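Local structure of outer surface protein (Bacillus cereus ATCC 14579, 1X7F) at residues A[198-211]-A[244-258]. The protein is uncharacterised but probably acts as a 6-phospho-N-acetylmuramidase, cleaving MurNAc 6-phosphate-GlcNAc in cell-wall recycling. Sequence-based numbering, arbitrary orientation.
Sequences IRSAAFITSHVANI and IDDVIIGNAYASEEE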
# COMPACT_ATOMS: atom_id res chain seq x y z
N ILE A 198 11.07 -11.49 -5.82
CA ILE A 198 10.19 -12.19 -4.88
C ILE A 198 9.07 -11.29 -4.38
O ILE A 198 9.29 -10.15 -3.99
CB ILE A 198 11.02 -12.85 -3.74
CG1 ILE A 198 11.78 -14.06 -4.30
CG2 ILE A 198 10.14 -13.28 -2.55
CD1 ILE A 198 13.08 -14.35 -3.63
N ARG A 199 7.85 -11.82 -4.44
CA ARG A 199 6.62 -11.16 -4.01
C ARG A 199 6.76 -10.59 -2.60
O ARG A 199 7.14 -11.31 -1.68
CB ARG A 199 5.54 -12.22 -4.01
CG ARG A 199 4.17 -11.77 -4.38
CD ARG A 199 3.25 -12.96 -4.58
NE ARG A 199 2.02 -12.77 -3.83
CZ ARG A 199 1.25 -13.74 -3.36
NH1 ARG A 199 1.58 -15.03 -3.54
NH2 ARG A 199 0.16 -13.42 -2.69
N SER A 200 6.45 -9.31 -2.44
CA SER A 200 6.55 -8.66 -1.14
C SER A 200 5.20 -8.20 -0.63
O SER A 200 4.27 -8.01 -1.41
CB SER A 200 7.52 -7.48 -1.19
OG SER A 200 7.08 -6.53 -2.14
N ALA A 201 5.11 -8.03 0.68
CA ALA A 201 3.91 -7.53 1.32
C ALA A 201 4.30 -6.77 2.60
O ALA A 201 5.34 -7.03 3.21
CB ALA A 201 2.94 -8.70 1.65
N ALA A 202 3.47 -5.81 2.99
CA ALA A 202 3.61 -5.11 4.26
C ALA A 202 2.22 -4.89 4.86
O ALA A 202 1.19 -5.06 4.17
CB ALA A 202 4.34 -3.75 4.07
N PHE A 203 2.21 -4.45 6.11
CA PHE A 203 0.99 -4.28 6.89
C PHE A 203 0.60 -2.82 7.09
O PHE A 203 1.45 -1.95 7.32
CB PHE A 203 1.17 -4.90 8.28
CG PHE A 203 1.12 -6.40 8.30
CD1 PHE A 203 2.30 -7.15 8.43
CD2 PHE A 203 -0.09 -7.08 8.22
CE1 PHE A 203 2.25 -8.54 8.50
CE2 PHE A 203 -0.15 -8.46 8.29
CZ PHE A 203 1.03 -9.19 8.42
N ILE A 204 -0.70 -2.57 7.00
CA ILE A 204 -1.28 -1.28 7.36
C ILE A 204 -2.26 -1.48 8.51
O ILE A 204 -2.69 -2.61 8.80
CB ILE A 204 -1.98 -0.62 6.15
CG1 ILE A 204 -3.21 -1.42 5.70
CG2 ILE A 204 -0.97 -0.36 5.03
CD1 ILE A 204 -3.99 -0.77 4.57
N THR A 205 -2.61 -0.39 9.18
CA THR A 205 -3.46 -0.48 10.35
C THR A 205 -4.81 0.21 10.18
O THR A 205 -4.90 1.33 9.65
CB THR A 205 -2.70 0.04 11.58
OG1 THR A 205 -3.45 -0.24 12.77
CG2 THR A 205 -2.56 1.56 11.56
N SER A 206 -5.84 -0.48 10.62
CA SER A 206 -7.18 0.06 10.72
C SER A 206 -7.33 0.90 11.98
O SER A 206 -6.68 0.64 13.01
CB SER A 206 -8.19 -1.09 10.71
OG SER A 206 -9.46 -0.68 11.17
N HIS A 207 -8.18 1.92 11.90
CA HIS A 207 -8.46 2.79 13.04
C HIS A 207 -9.77 2.43 13.74
O HIS A 207 -10.17 3.08 14.71
CB HIS A 207 -8.39 4.27 12.61
CG HIS A 207 -7.06 4.63 12.01
ND1 HIS A 207 -5.88 4.54 12.72
CD2 HIS A 207 -6.72 5.00 10.76
CE1 HIS A 207 -4.87 4.89 11.94
NE2 HIS A 207 -5.35 5.16 10.74
N VAL A 208 -10.41 1.36 13.26
CA VAL A 208 -11.63 0.84 13.86
C VAL A 208 -11.32 -0.50 14.56
O VAL A 208 -11.76 -0.72 15.68
CB VAL A 208 -12.75 0.66 12.79
CG1 VAL A 208 -14.03 0.14 13.41
CG2 VAL A 208 -13.03 1.99 12.07
N ALA A 209 -10.55 -1.36 13.88
CA ALA A 209 -10.17 -2.68 14.38
C ALA A 209 -9.65 -2.67 15.82
O ALA A 209 -8.86 -1.81 16.21
CB ALA A 209 -9.14 -3.31 13.45
N ASN A 210 -10.11 -3.65 16.61
CA ASN A 210 -9.76 -3.78 18.03
C ASN A 210 -8.93 -5.00 18.40
O ASN A 210 -8.52 -5.13 19.55
CB ASN A 210 -11.04 -3.74 18.89
CG ASN A 210 -11.60 -2.35 19.01
OD1 ASN A 210 -10.84 -1.37 19.06
ND2 ASN A 210 -12.92 -2.23 19.03
N ILE A 211 -8.70 -5.90 17.44
CA ILE A 211 -8.03 -7.18 17.70
C ILE A 211 -6.64 -7.24 17.09
O ILE A 211 -6.45 -6.93 15.91
CB ILE A 211 -8.90 -8.38 17.20
CG1 ILE A 211 -10.28 -8.37 17.86
CG2 ILE A 211 -8.19 -9.72 17.45
CD1 ILE A 211 -11.33 -9.22 17.14
N ILE A 244 6.36 -2.85 -2.98
CA ILE A 244 5.41 -3.66 -2.23
C ILE A 244 4.31 -4.08 -3.18
O ILE A 244 3.75 -3.24 -3.87
CB ILE A 244 4.84 -2.89 -0.98
CG1 ILE A 244 5.96 -2.52 0.02
CG2 ILE A 244 3.73 -3.69 -0.26
CD1 ILE A 244 6.67 -3.75 0.71
N ASP A 245 4.04 -5.38 -3.22
CA ASP A 245 2.97 -5.93 -4.05
C ASP A 245 1.65 -6.02 -3.29
O ASP A 245 0.62 -5.56 -3.78
CB ASP A 245 3.36 -7.31 -4.59
CG ASP A 245 4.72 -7.29 -5.25
OD1 ASP A 245 4.97 -6.41 -6.10
OD2 ASP A 245 5.62 -8.11 -4.97
N ASP A 246 1.68 -6.61 -2.10
CA ASP A 246 0.46 -6.89 -1.35
C ASP A 246 0.32 -6.00 -0.11
O ASP A 246 1.28 -5.81 0.64
CB ASP A 246 0.38 -8.38 -0.97
CG ASP A 246 0.31 -9.29 -2.20
OD1 ASP A 246 0.24 -8.77 -3.34
OD2 ASP A 246 0.31 -10.54 -2.14
N VAL A 247 -0.88 -5.47 0.10
CA VAL A 247 -1.14 -4.61 1.26
C VAL A 247 -2.12 -5.34 2.18
O VAL A 247 -3.23 -5.67 1.78
CB VAL A 247 -1.63 -3.19 0.82
CG1 VAL A 247 -2.11 -2.37 2.00
CG2 VAL A 247 -0.52 -2.45 0.08
N ILE A 248 -1.69 -5.60 3.42
CA ILE A 248 -2.49 -6.39 4.36
C ILE A 248 -2.84 -5.55 5.58
O ILE A 248 -1.97 -4.95 6.19
CB ILE A 248 -1.73 -7.70 4.81
CG1 ILE A 248 -1.21 -8.48 3.59
CG2 ILE A 248 -2.63 -8.59 5.66
CD1 ILE A 248 -0.17 -9.57 3.92
N ILE A 249 -4.13 -5.50 5.94
CA ILE A 249 -4.54 -4.91 7.23
C ILE A 249 -4.12 -5.84 8.37
O ILE A 249 -4.55 -7.00 8.41
CB ILE A 249 -6.07 -4.66 7.26
CG1 ILE A 249 -6.52 -3.95 5.97
CG2 ILE A 249 -6.46 -3.91 8.55
CD1 ILE A 249 -8.01 -3.80 5.83
N GLY A 250 -3.30 -5.33 9.29
CA GLY A 250 -2.69 -6.11 10.35
C GLY A 250 -3.59 -6.40 11.54
O GLY A 250 -3.46 -7.44 12.17
N ASN A 251 -4.49 -5.47 11.85
CA ASN A 251 -5.50 -5.70 12.91
C ASN A 251 -6.89 -6.07 12.35
O ASN A 251 -7.15 -5.86 11.17
CB ASN A 251 -5.55 -4.52 13.94
CG ASN A 251 -5.53 -3.12 13.28
OD1 ASN A 251 -5.53 -2.10 13.99
ND2 ASN A 251 -5.52 -3.06 11.97
N ALA A 252 -7.76 -6.60 13.20
CA ALA A 252 -9.14 -6.99 12.81
C ALA A 252 -10.14 -6.41 13.81
O ALA A 252 -9.81 -6.28 14.97
CB ALA A 252 -9.27 -8.53 12.77
N TYR A 253 -11.36 -6.06 13.39
CA TYR A 253 -11.86 -6.12 12.02
C TYR A 253 -11.88 -4.71 11.49
O TYR A 253 -12.37 -3.80 12.18
CB TYR A 253 -13.30 -6.64 12.01
CG TYR A 253 -13.47 -8.02 12.58
CD1 TYR A 253 -14.13 -8.24 13.79
CD2 TYR A 253 -12.93 -9.12 11.91
CE1 TYR A 253 -14.26 -9.53 14.31
CE2 TYR A 253 -13.05 -10.40 12.42
CZ TYR A 253 -13.71 -10.60 13.61
OH TYR A 253 -13.81 -11.88 14.07
N ALA A 254 -11.37 -4.51 10.28
CA ALA A 254 -11.52 -3.23 9.61
C ALA A 254 -13.01 -3.03 9.37
O ALA A 254 -13.75 -4.01 9.17
CB ALA A 254 -10.73 -3.18 8.29
N SER A 255 -13.47 -1.78 9.41
CA SER A 255 -14.87 -1.47 9.13
C SER A 255 -15.22 -1.69 7.65
O SER A 255 -14.35 -1.70 6.77
CB SER A 255 -15.21 -0.04 9.53
OG SER A 255 -14.55 0.90 8.68
N GLU A 256 -16.52 -1.86 7.39
CA GLU A 256 -17.04 -1.89 6.04
C GLU A 256 -16.51 -0.69 5.21
O GLU A 256 -16.05 -0.87 4.07
CB GLU A 256 -18.57 -1.94 6.06
CG GLU A 256 -19.24 -1.88 4.69
CD GLU A 256 -19.04 -3.13 3.83
OE1 GLU A 256 -19.22 -3.02 2.60
OE2 GLU A 256 -18.73 -4.22 4.36
N GLU A 257 -16.58 0.51 5.79
CA GLU A 257 -16.11 1.73 5.15
C GLU A 257 -14.61 1.66 4.79
O GLU A 257 -14.22 2.06 3.69
CB GLU A 257 -16.41 2.95 6.04
CG GLU A 257 -15.97 4.30 5.47
CD GLU A 257 -16.09 5.45 6.46
OE1 GLU A 257 -17.15 5.60 7.10
OE2 GLU A 257 -15.13 6.23 6.60
N GLU A 258 -13.79 1.16 5.72
CA GLU A 258 -12.34 1.00 5.48
C GLU A 258 -12.03 -0.01 4.37
O GLU A 258 -11.19 0.26 3.51
CB GLU A 258 -11.60 0.62 6.76
CG GLU A 258 -11.46 1.75 7.76
CD GLU A 258 -10.76 1.30 9.04
OE1 GLU A 258 -11.02 0.16 9.49
OE2 GLU A 258 -9.95 2.09 9.59
O HOH W 1 0.95 -10.30 -5.63
O HOH W 2 -12.72 -5.04 15.74
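F203 lays the CD2-CE2 side of its ring across I248, with CE2 3.6 Å from I248 CG2, and CD2 also meets the CA of G250. A201 touches CD1 of I248 from the same face of the sheet. On the other face, CD1 of I204 meets V247 CG1 at 3.6 Å, the two side chains crossing at about a right angle. I204 is further covered by Q234 and L238 of helix 231-240. Between these faces the strands pair in parallel: D246 N to S200 O, A202 N to D246 O, I248 N to A202 O, I204 N to I248 O and G250 N to I204 O. At the start of the strands R199 NE meets D246 OD2 at 3.3 Å, close to the guanidinium plane, as part of a salt bridge. R57 is a second partner of D246, and E89 of R199. D245 OD2 accepts S200 N at 2.9 Å. Beyond the strands, E258 reaches back with an extended chain. Its OE2 accepts H207 N at 2.9 Å through the syn lone pair. OE1 accepts S255 N, and N-cap S255 OG accepts E258 N: a capping box. S206 OG lies 2.4 Å from E258 OE1, a doubtfully short bond. S206 OG, anti to its own N (chi1 163°), also accepts V208 N and A209 N. N210 and I211 facing A252 make a classic beta bulge. The pairing joins the last two strands of an eight-stranded parallel sheet, consistent with a TIM barrel.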